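Side-chain contacts in D,D-dipeptidase/D,D-carboxypeptidase (Enterococcus faecalis, PDB 4MUQ), which probably hydrolyses D-alanyl-D-alanine and peptides ending in it, as a zinc-dependent D,D-peptidase of vancomycin resistance: residues A[157-162]-A[187-192]; A[57-62]-A[66-71]. One frame throughout, in Å; residues are numbered along the deposited sequence.

Contact 1. Residues A[157-162]-A[187-192]. With PE3 (3,6,9,12,15,18,21,24,27,30,33,36,39-tridecaoxahentetracontane-1,41-diol), chain H.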
ATOM      1  N   GLU A 157     -11.293 -11.691  -4.297  1.00 12.75           N
ATOM      2  CA  GLU A 157     -12.453 -10.798  -4.214  1.00 13.47           C
ATOM      3  C   GLU A 157     -13.285 -10.972  -2.953  1.00 13.86           C
ATOM      4  O   GLU A 157     -13.787  -9.996  -2.393  1.00 14.98           O
ATOM      5  CB  GLU A 157     -13.338 -10.955  -5.450  1.00 15.16           C
ATOM      6  CG  GLU A 157     -12.693 -10.416  -6.717  1.00 16.61           C
ATOM      7  CD  GLU A 157     -13.516 -10.668  -7.958  1.00 20.78           C
ATOM      8  OE1 GLU A 157     -14.525 -11.408  -7.893  1.00 25.35           O
ATOM      9  OE2 GLU A 157     -13.136 -10.136  -9.020  1.00 18.04           O
ATOM     10  N   GLU A 158     -13.420 -12.206  -2.490  1.00 15.45           N
ATOM     11  CA  GLU A 158     -14.257 -12.472  -1.327  0.50 16.71           C
ATOM     12  C   GLU A 158     -13.632 -11.958  -0.035  1.00 18.47           C
ATOM     13  O   GLU A 158     -14.343 -11.643   0.922  1.00 26.65           O
ATOM     14  CB  GLU A 158     -14.597 -13.958  -1.229  0.50 21.20           C
ATOM     15  CG  GLU A 158     -15.386 -14.459  -2.430  0.50 25.15           C
ATOM     16  CD  GLU A 158     -16.507 -13.510  -2.820  0.50 34.44           C
ATOM     17  OE1 GLU A 158     -17.340 -13.174  -1.949  0.50 33.56           O
ATOM     18  OE2 GLU A 158     -16.550 -13.086  -3.996  0.50 34.49           O
ATOM     19  N   ILE A 159     -12.313 -11.841  -0.004  1.00 15.22           N
ATOM     20  CA  ILE A 159     -11.694 -11.289   1.198  1.00 16.59           C
ATOM     21  C   ILE A 159     -11.288  -9.818   1.113  1.00 14.39           C
ATOM     22  O   ILE A 159     -11.219  -9.157   2.135  1.00 13.62           O
ATOM     23  CB  ILE A 159     -10.534 -12.145   1.733  1.00 20.84           C
ATOM     24  CG1 ILE A 159      -9.381 -12.179   0.743  1.00 15.81           C
ATOM     25  CG2 ILE A 159     -11.019 -13.549   2.086  1.00 24.64           C
ATOM     26  CD1 ILE A 159      -8.185 -12.958   1.263  1.00 30.96           C
ATOM     27  N   THR A 160     -11.043  -9.291  -0.087  1.00 12.41           N
ATOM     28  CA  THR A 160     -10.798  -7.853  -0.221  1.00 10.64           C
ATOM     29  C   THR A 160     -12.112  -7.075  -0.242  1.00 11.43           C
ATOM     30  O   THR A 160     -12.141  -5.885   0.096  1.00 11.46           O
ATOM     31  CB  THR A 160     -10.039  -7.500  -1.508  1.00 11.89           C
ATOM     32  OG1 THR A 160     -10.864  -7.826  -2.632  1.00 11.06           O
ATOM     33  CG2 THR A 160      -8.714  -8.252  -1.600  1.00 12.40           C
ATOM     34  N   GLY A 161     -13.194  -7.732  -0.651  1.00 11.51           N
ATOM     35  CA  GLY A 161     -14.462  -7.055  -0.842  1.00 13.49           C
ATOM     36  C   GLY A 161     -14.530  -6.147  -2.064  1.00 12.12           C
ATOM     37  O   GLY A 161     -15.486  -5.382  -2.192  1.00 13.08           O
ATOM     38  N   ILE A 162     -13.533  -6.230  -2.946  1.00 10.62           N
ATOM     39  CA  ILE A 162     -13.469  -5.371  -4.130  1.00 10.75           C
ATOM     40  C   ILE A 162     -13.213  -6.278  -5.325  1.00 11.00           C
ATOM     41  O   ILE A 162     -12.444  -7.236  -5.224  1.00 10.99           O
ATOM     42  CB  ILE A 162     -12.332  -4.323  -3.962  1.00  9.51           C
ATOM     43  CG1 ILE A 162     -12.658  -3.345  -2.810  1.00 11.43           C
ATOM     44  CG2 ILE A 162     -12.052  -3.564  -5.268  1.00 10.31           C
ATOM     45  CD1 ILE A 162     -13.883  -2.470  -3.036  1.00 14.59           C
ATOM     46  N   LEU A 187      -3.223  -8.103   0.874  1.00 10.28           N
ATOM     47  CA  LEU A 187      -2.817  -7.389   2.086  1.00  9.39           C
ATOM     48  C   LEU A 187      -3.561  -7.910   3.317  1.00 10.45           C
ATOM     49  O   LEU A 187      -2.975  -7.988   4.399  1.00 10.03           O
ATOM     50  CB  LEU A 187      -2.963  -5.870   1.926  1.00  9.93           C
ATOM     51  CG  LEU A 187      -2.436  -5.036   3.105  1.00  9.87           C
ATOM     52  CD1 LEU A 187      -0.949  -5.321   3.399  1.00 10.50           C
ATOM     53  CD2 LEU A 187      -2.643  -3.568   2.797  1.00 10.22           C
ATOM     54  N   GLU A 188      -4.831  -8.286   3.156  1.00 10.18           N
ATOM     55  CA  GLU A 188      -5.599  -8.915   4.240  1.00 10.67           C
ATOM     56  C   GLU A 188      -4.877 -10.153   4.772  1.00 11.54           C
ATOM     57  O   GLU A 188      -4.716 -10.322   5.986  1.00 12.90           O
ATOM     58  CB  GLU A 188      -6.991  -9.322   3.748  1.00 11.32           C
ATOM     59  CG  GLU A 188      -8.000  -8.164   3.634  1.00 10.56           C
ATOM     60  CD  GLU A 188      -7.812  -7.269   2.411  1.00 11.65           C
ATOM     61  OE1 GLU A 188      -7.033  -7.620   1.497  1.00 11.38           O
ATOM     62  OE2 GLU A 188      -8.457  -6.195   2.383  1.00 11.07           O
ATOM     63  N   GLU A 189      -4.449 -11.019   3.861  1.00 11.53           N
ATOM     64  CA  GLU A 189      -3.759 -12.232   4.258  1.00 11.94           C
ATOM     65  C   GLU A 189      -2.431 -11.933   4.945  1.00 13.54           C
ATOM     66  O   GLU A 189      -2.111 -12.559   5.953  1.00 13.30           O
ATOM     67  CB  GLU A 189      -3.564 -13.144   3.049  1.00 14.16           C
ATOM     68  CG  GLU A 189      -4.840 -13.835   2.595  1.00 17.50           C
ATOM     69  CD  GLU A 189      -4.733 -14.367   1.186  1.00 18.04           C
ATOM     70  OE1 GLU A 189      -4.643 -13.537   0.257  1.00 16.15           O
ATOM     71  OE2 GLU A 189      -4.736 -15.607   1.008  1.00 23.01           O
ATOM     72  N   TYR A 190      -1.673 -10.980   4.408  1.00 12.15           N
ATOM     73  CA  TYR A 190      -0.384 -10.623   4.995  1.00 12.16           C
ATOM     74  C   TYR A 190      -0.559 -10.059   6.408  1.00 12.47           C
ATOM     75  O   TYR A 190       0.237 -10.341   7.305  1.00 12.65           O
ATOM     76  CB  TYR A 190       0.368  -9.631   4.105  1.00 11.73           C
ATOM     77  CG  TYR A 190       1.776  -9.360   4.584  1.00 10.70           C
ATOM     78  CD1 TYR A 190       2.711 -10.378   4.647  1.00 13.08           C
ATOM     79  CD2 TYR A 190       2.172  -8.079   4.974  1.00 11.45           C
ATOM     80  CE1 TYR A 190       4.002 -10.143   5.093  1.00 14.61           C
ATOM     81  CE2 TYR A 190       3.472  -7.833   5.413  1.00 12.01           C
ATOM     82  CZ  TYR A 190       4.376  -8.875   5.468  1.00 13.36           C
ATOM     83  OH  TYR A 190       5.673  -8.666   5.893  1.00 15.89           O
ATOM     84  N   THR A 191      -1.613  -9.276   6.602  1.00 11.85           N
ATOM     85  CA  THR A 191      -1.876  -8.669   7.907  1.00 10.98           C
ATOM     86  C   THR A 191      -2.099  -9.753   8.971  1.00 11.80           C
ATOM     87  O   THR A 191      -1.602  -9.650  10.103  1.00 13.78           O
ATOM     88  CB  THR A 191      -3.074  -7.702   7.806  1.00  9.57           C
ATOM     89  OG1 THR A 191      -2.794  -6.713   6.807  1.00 11.25           O
ATOM     90  CG2 THR A 191      -3.323  -6.972   9.110  1.00 12.49           C
ATOM     91  N   GLN A 192      -2.836 -10.802   8.612  1.00 11.78           N
ATOM     92  CA  GLN A 192      -2.990 -11.941   9.513  1.00 13.13           C
ATOM     93  C   GLN A 192      -1.701 -12.763   9.655  1.00 14.79           C
ATOM     94  O   GLN A 192      -1.298 -13.113  10.757  1.00 16.12           O
ATOM     95  CB  GLN A 192      -4.156 -12.836   9.076  1.00 14.41           C
ATOM     96  CG  GLN A 192      -4.367 -14.071   9.968  1.00 15.54           C
ATOM     97  CD  GLN A 192      -4.791 -13.706  11.378  1.00 16.70           C
ATOM     98  OE1 GLN A 192      -5.682 -12.868  11.576  1.00 18.06           O
ATOM     99  NE2 GLN A 192      -4.164 -14.333  12.366  1.00 17.97           N
TER
HETATM  100  O43 PE3 H 307     -15.738  -9.760   6.145  1.00 46.13           O
HETATM  101  C42 PE3 H 307     -14.885  -9.257   5.114  1.00 46.88           C
HETATM  102  C41 PE3 H 307     -15.636  -9.038   3.789  1.00 47.06           C
HETATM  103  O40 PE3 H 307     -14.665  -8.511   2.853  1.00 47.71           O
HETATM  104  C39 PE3 H 307     -14.229  -7.332   3.530  1.00 46.01           C
HETATM  105  C38 PE3 H 307     -13.165  -6.458   2.964  1.00 44.59           C
HETATM  106  O37 PE3 H 307     -13.091  -5.469   3.996  1.00 42.89           O
HETATM  107  O   HOH W   1      -9.731  -4.638   0.491  1.00 12.43           O

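Contact 2. Residues A[57-62]-A[66-71]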
ATOM      1  N   LEU A  57      11.549   5.194  -9.664  1.00 16.61           N
ATOM      2  CA  LEU A  57      12.543   4.132  -9.802  1.00 17.77           C
ATOM      3  C   LEU A  57      12.025   2.975 -10.665  1.00 18.49           C
ATOM      4  O   LEU A  57      12.761   2.438 -11.493  1.00 18.55           O
ATOM      5  CB  LEU A  57      12.979   3.608  -8.426  1.00 19.46           C
ATOM      6  CG  LEU A  57      13.802   4.534  -7.532  1.00 21.03           C
ATOM      7  CD1 LEU A  57      14.036   3.882  -6.180  1.00 22.15           C
ATOM      8  CD2 LEU A  57      15.135   4.877  -8.180  1.00 26.00           C
ATOM      9  N   ILE A  58      10.766   2.590 -10.479  1.00 17.98           N
ATOM     10  CA  ILE A  58      10.218   1.492 -11.272  1.00 18.46           C
ATOM     11  C   ILE A  58      10.093   1.887 -12.742  1.00 17.96           C
ATOM     12  O   ILE A  58      10.457   1.111 -13.624  1.00 18.86           O
ATOM     13  CB  ILE A  58       8.853   1.008 -10.745  1.00 16.83           C
ATOM     14  CG1 ILE A  58       8.948   0.581  -9.282  1.00 18.55           C
ATOM     15  CG2 ILE A  58       8.375  -0.174 -11.556  1.00 19.99           C
ATOM     16  CD1 ILE A  58       7.593   0.388  -8.618  1.00 19.59           C
ATOM     17  N   PHE A  59       9.576   3.091 -12.989  1.00 16.31           N
ATOM     18  CA  PHE A  59       9.439   3.609 -14.352  1.00 17.40           C
ATOM     19  C   PHE A  59      10.804   3.659 -15.036  1.00 19.35           C
ATOM     20  O   PHE A  59      10.929   3.313 -16.219  1.00 21.22           O
ATOM     21  CB  PHE A  59       8.792   4.999 -14.348  1.00 15.96           C
ATOM     22  CG  PHE A  59       7.337   5.001 -13.994  1.00 18.84           C
ATOM     23  CD1 PHE A  59       6.564   3.853 -14.130  1.00 24.44           C
ATOM     24  CD2 PHE A  59       6.740   6.155 -13.504  1.00 32.07           C
ATOM     25  CE1 PHE A  59       5.216   3.865 -13.791  1.00 23.82           C
ATOM     26  CE2 PHE A  59       5.398   6.174 -13.164  1.00 32.59           C
ATOM     27  CZ  PHE A  59       4.638   5.025 -13.306  1.00 29.90           C
ATOM     28  N   GLU A  60      11.835   4.063 -14.292  1.00 19.71           N
ATOM     29  CA  GLU A  60      13.204   4.060 -14.811  1.00 22.75           C
ATOM     30  C   GLU A  60      13.643   2.648 -15.169  1.00 21.42           C
ATOM     31  O   GLU A  60      14.211   2.412 -16.237  1.00 28.99           O
ATOM     32  CB  GLU A  60      14.193   4.624 -13.783  1.00 29.95           C
ATOM     33  CG  GLU A  60      14.055   6.116 -13.491  1.00 31.10           C
ATOM     34  CD  GLU A  60      14.761   6.526 -12.202  1.00 44.51           C
ATOM     35  OE1 GLU A  60      15.789   5.903 -11.857  1.00 41.47           O
ATOM     36  OE2 GLU A  60      14.279   7.465 -11.530  1.00 38.79           O
ATOM     37  N   LYS A  61      13.381   1.715 -14.261  1.00 22.90           N
ATOM     38  CA  LYS A  61      13.881   0.349 -14.395  1.00 23.63           C
ATOM     39  C   LYS A  61      13.313  -0.354 -15.627  1.00 22.69           C
ATOM     40  O   LYS A  61      14.032  -1.081 -16.320  1.00 27.29           O
ATOM     41  CB  LYS A  61      13.568  -0.443 -13.118  1.00 23.26           C
ATOM     42  CG  LYS A  61      13.793  -1.953 -13.208  1.00 25.19           C
ATOM     43  CD  LYS A  61      15.261  -2.322 -13.387  1.00 39.32           C
ATOM     44  CE  LYS A  61      15.531  -3.741 -12.888  1.00 38.49           C
ATOM     45  NZ  LYS A  61      14.403  -4.674 -13.187  1.00 50.66           N
ATOM     46  N   ILE A  62      12.035  -0.117 -15.906  1.00 22.78           N
ATOM     47  CA  ILE A  62      11.359  -0.771 -17.022  1.00 24.94           C
ATOM     48  C   ILE A  62      11.315   0.084 -18.294  1.00 33.45           C
ATOM     49  O   ILE A  62      10.721  -0.323 -19.294  1.00 27.08           O
ATOM     50  CB  ILE A  62       9.913  -1.171 -16.647  1.00 18.59           C
ATOM     51  CG1 ILE A  62       9.040   0.071 -16.460  1.00 19.27           C
ATOM     52  CG2 ILE A  62       9.905  -2.030 -15.381  1.00 23.35           C
ATOM     53  CD1 ILE A  62       7.580  -0.235 -16.170  1.00 19.74           C
ATOM     54  N   ASN A  66       6.728   7.417 -21.571  1.00 24.21           N
ATOM     55  CA  ASN A  66       5.418   8.014 -21.386  1.00 23.06           C
ATOM     56  C   ASN A  66       4.295   7.015 -21.609  1.00 26.94           C
ATOM     57  O   ASN A  66       3.140   7.406 -21.731  1.00 29.95           O
ATOM     58  CB  ASN A  66       5.243   9.180 -22.360  1.00 25.28           C
ATOM     59  CG  ASN A  66       6.234  10.282 -22.113  1.00 27.04           C
ATOM     60  OD1 ASN A  66       6.149  10.979 -21.101  1.00 25.87           O
ATOM     61  ND2 ASN A  66       7.188  10.445 -23.023  1.00 30.88           N
ATOM     62  N   SER A  67       4.638   5.729 -21.665  1.00 23.52           N
ATOM     63  CA  SER A  67       3.645   4.711 -21.988  0.50 27.34           C
ATOM     64  C   SER A  67       2.687   4.410 -20.833  1.00 24.06           C
ATOM     65  O   SER A  67       1.576   3.923 -21.062  1.00 28.03           O
ATOM     66  CB  SER A  67       4.324   3.433 -22.497  0.50 22.28           C
ATOM     67  OG  SER A  67       5.268   2.953 -21.558  0.50 27.34           O
ATOM     68  N   ILE A  68       3.108   4.710 -19.607  1.00 24.72           N
ATOM     69  CA  ILE A  68       2.249   4.534 -18.442  1.00 21.92           C
ATOM     70  C   ILE A  68       1.968   5.885 -17.822  1.00 24.43           C
ATOM     71  O   ILE A  68       2.886   6.671 -17.587  1.00 37.22           O
ATOM     72  CB  ILE A  68       2.886   3.629 -17.368  1.00 20.75           C
ATOM     73  CG1 ILE A  68       3.066   2.211 -17.911  1.00 20.12           C
ATOM     74  CG2 ILE A  68       2.026   3.610 -16.100  1.00 25.32           C
ATOM     75  CD1 ILE A  68       3.893   1.301 -17.013  1.00 25.72           C
ATOM     76  N   VAL A  69       0.697   6.158 -17.565  1.00 22.12           N
ATOM     77  CA  VAL A  69       0.335   7.403 -16.912  1.00 26.30           C
ATOM     78  C   VAL A  69      -0.353   7.163 -15.572  1.00 25.09           C
ATOM     79  O   VAL A  69      -1.112   6.196 -15.406  1.00 20.89           O
ATOM     80  CB  VAL A  69      -0.551   8.279 -17.810  1.00 28.06           C
ATOM     81  CG1 VAL A  69       0.196   8.662 -19.085  1.00 30.35           C
ATOM     82  CG2 VAL A  69      -1.830   7.561 -18.140  1.00 25.18           C
ATOM     83  N   PRO A  70      -0.064   8.035 -14.600  1.00 20.81           N
ATOM     84  CA  PRO A  70      -0.797   7.977 -13.340  1.00 16.62           C
ATOM     85  C   PRO A  70      -2.174   8.569 -13.581  1.00 19.24           C
ATOM     86  O   PRO A  70      -2.299   9.622 -14.211  1.00 28.14           O
ATOM     87  CB  PRO A  70       0.041   8.850 -12.407  1.00 18.94           C
ATOM     88  CG  PRO A  70       0.714   9.826 -13.303  1.00 21.68           C
ATOM     89  CD  PRO A  70       0.959   9.098 -14.604  1.00 26.25           C
ATOM     90  N   VAL A  71      -3.197   7.860 -13.137  1.00 13.51           N
ATOM     91  CA  VAL A  71      -4.582   8.242 -13.356  1.00 14.03           C
ATOM     92  C   VAL A  71      -5.182   8.829 -12.083  1.00 13.61           C
ATOM     93  O   VAL A  71      -5.936   9.801 -12.135  1.00 14.91           O
ATOM     94  CB  VAL A  71      -5.434   7.028 -13.839  1.00 17.86           C
ATOM     95  CG1 VAL A  71      -6.918   7.387 -13.892  1.00 21.34           C
ATOM     96  CG2 VAL A  71      -4.955   6.542 -15.195  1.00 19.73           C
TER

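Contact 1. Residues A[157-162]-A[187-192]
The short helix 157-160, whose trailing loop brings Ile162 to the bound phosphinate analogues of D-Ala-D-Ala, meets the first turn of helix 187-194 through the side chains of Glu188 and Glu189. Ile159 reaches across with its CD1, which lies 3.7 Å from CG of Glu189; the two side chains cross at about a right angle, and the methyl rests against the aliphatic part of Glu189 and its carboxylate carbon. That carboxylate itself is held by Ser186 and by a salt bridge from Lys156.

Glu188 covers the end of the short helix. Bent at chi2 (77°), its chain sets CG 3.7 Å from Ile159 O and lays the carboxylate against Thr160, with OE1 3.6 Å from Thr160 CG2. Both oxygens are engaged: OE1 in a salt bridge with Arg151, OE2 by Asn22 and by a water. The same water gives its second hydrogen to Thr160 O, at 2.7 Å, and so bridges the two segments, between which no direct hydrogen bond runs.

An ST turn follows at Thr160, where Ile162 N donates to OG1 over 3.1 Å in a fairly straight bond (162°). The chain turns through Gly161, with phi positive at 73°, on its way to the ligand pocket. Beside this turn, a polyethylene glycol fragment lies with its C38 3.1 Å from Thr160 O.

Contact 2. Residues A[57-62]-A[66-71]
Phe59 and Ile62, one turn apart near the C-terminal end of helix 49-62, both lean on Ile68, the first residue of strand 68-72. The contact is wholly apolar, with no hydrogen bond crossing between the segments, and the two branches of Ile68 divide the work.

The aromatic part falls to the shorter branch. Ile68 CG2 comes up to the far end of the Phe59 ring, 3.9 Å from CE1 and 4.1 Å from CZ, meeting the ring at a slant. The first bond of the Phe59 side chain does not aim at the strand; the length of the side chain brings CE1 and CZ over to it.

The aliphatic part belongs to the longer branch. Its terminal methyl, Ile68 CD1, meets CD1 of Ile62 at 4.1 Å, with the two side chains crossing at about a right angle. Ile62 gets there because CG1 stands between its own backbone N and carbonyl carbon (chi1 68°), with the chain extended beyond (chi2 177°). In Ile68 CG1 lies opposite the carbonyl carbon (chi1 -64°) and CG2 opposite the backbone N, a rotation that sends the long arm to Ile62 and the short one to Phe59. The backbones stay well apart, 8.3 Å between the CA atoms of Phe59 and Ile68, and side chains fill the distance.

Around these three side chains, Ile62 also packs on Ile135 and Phe139 of helix 134-142, while Ile68 touches Leu116 of the adjoining strand 113-118. Helix 49-62 thus lies against the outermost strand 68-72 of the antiparallel four-stranded sheet, whose next strand, 113-118, carries the zinc ligand Asp115.

How the contacts relate
From the N terminus, contact 2 comes first: helix 49-62 ends, a short turn follows, and strand 68-72 folds back against the helix, closing a very local loop. Strand 113-118 then supplies the zinc ligand Asp115, and helix 134-142 and strand 148-150 follow before contact 1 opens at 157-162. Its loop is longer, taking in strand 168-171, with the ligand His168, and helix 176-183 before returning at 187-192. The two are in series, neither nested nor crossed, their centres about 27 Å apart. Contact 2 joins a helix to an edge strand of the sheet that carries zinc ligands; contact 1 ties the short helix 157-160, just ahead of pocket residue Ile162, to the helix preceding the C-terminal four-stranded sheet.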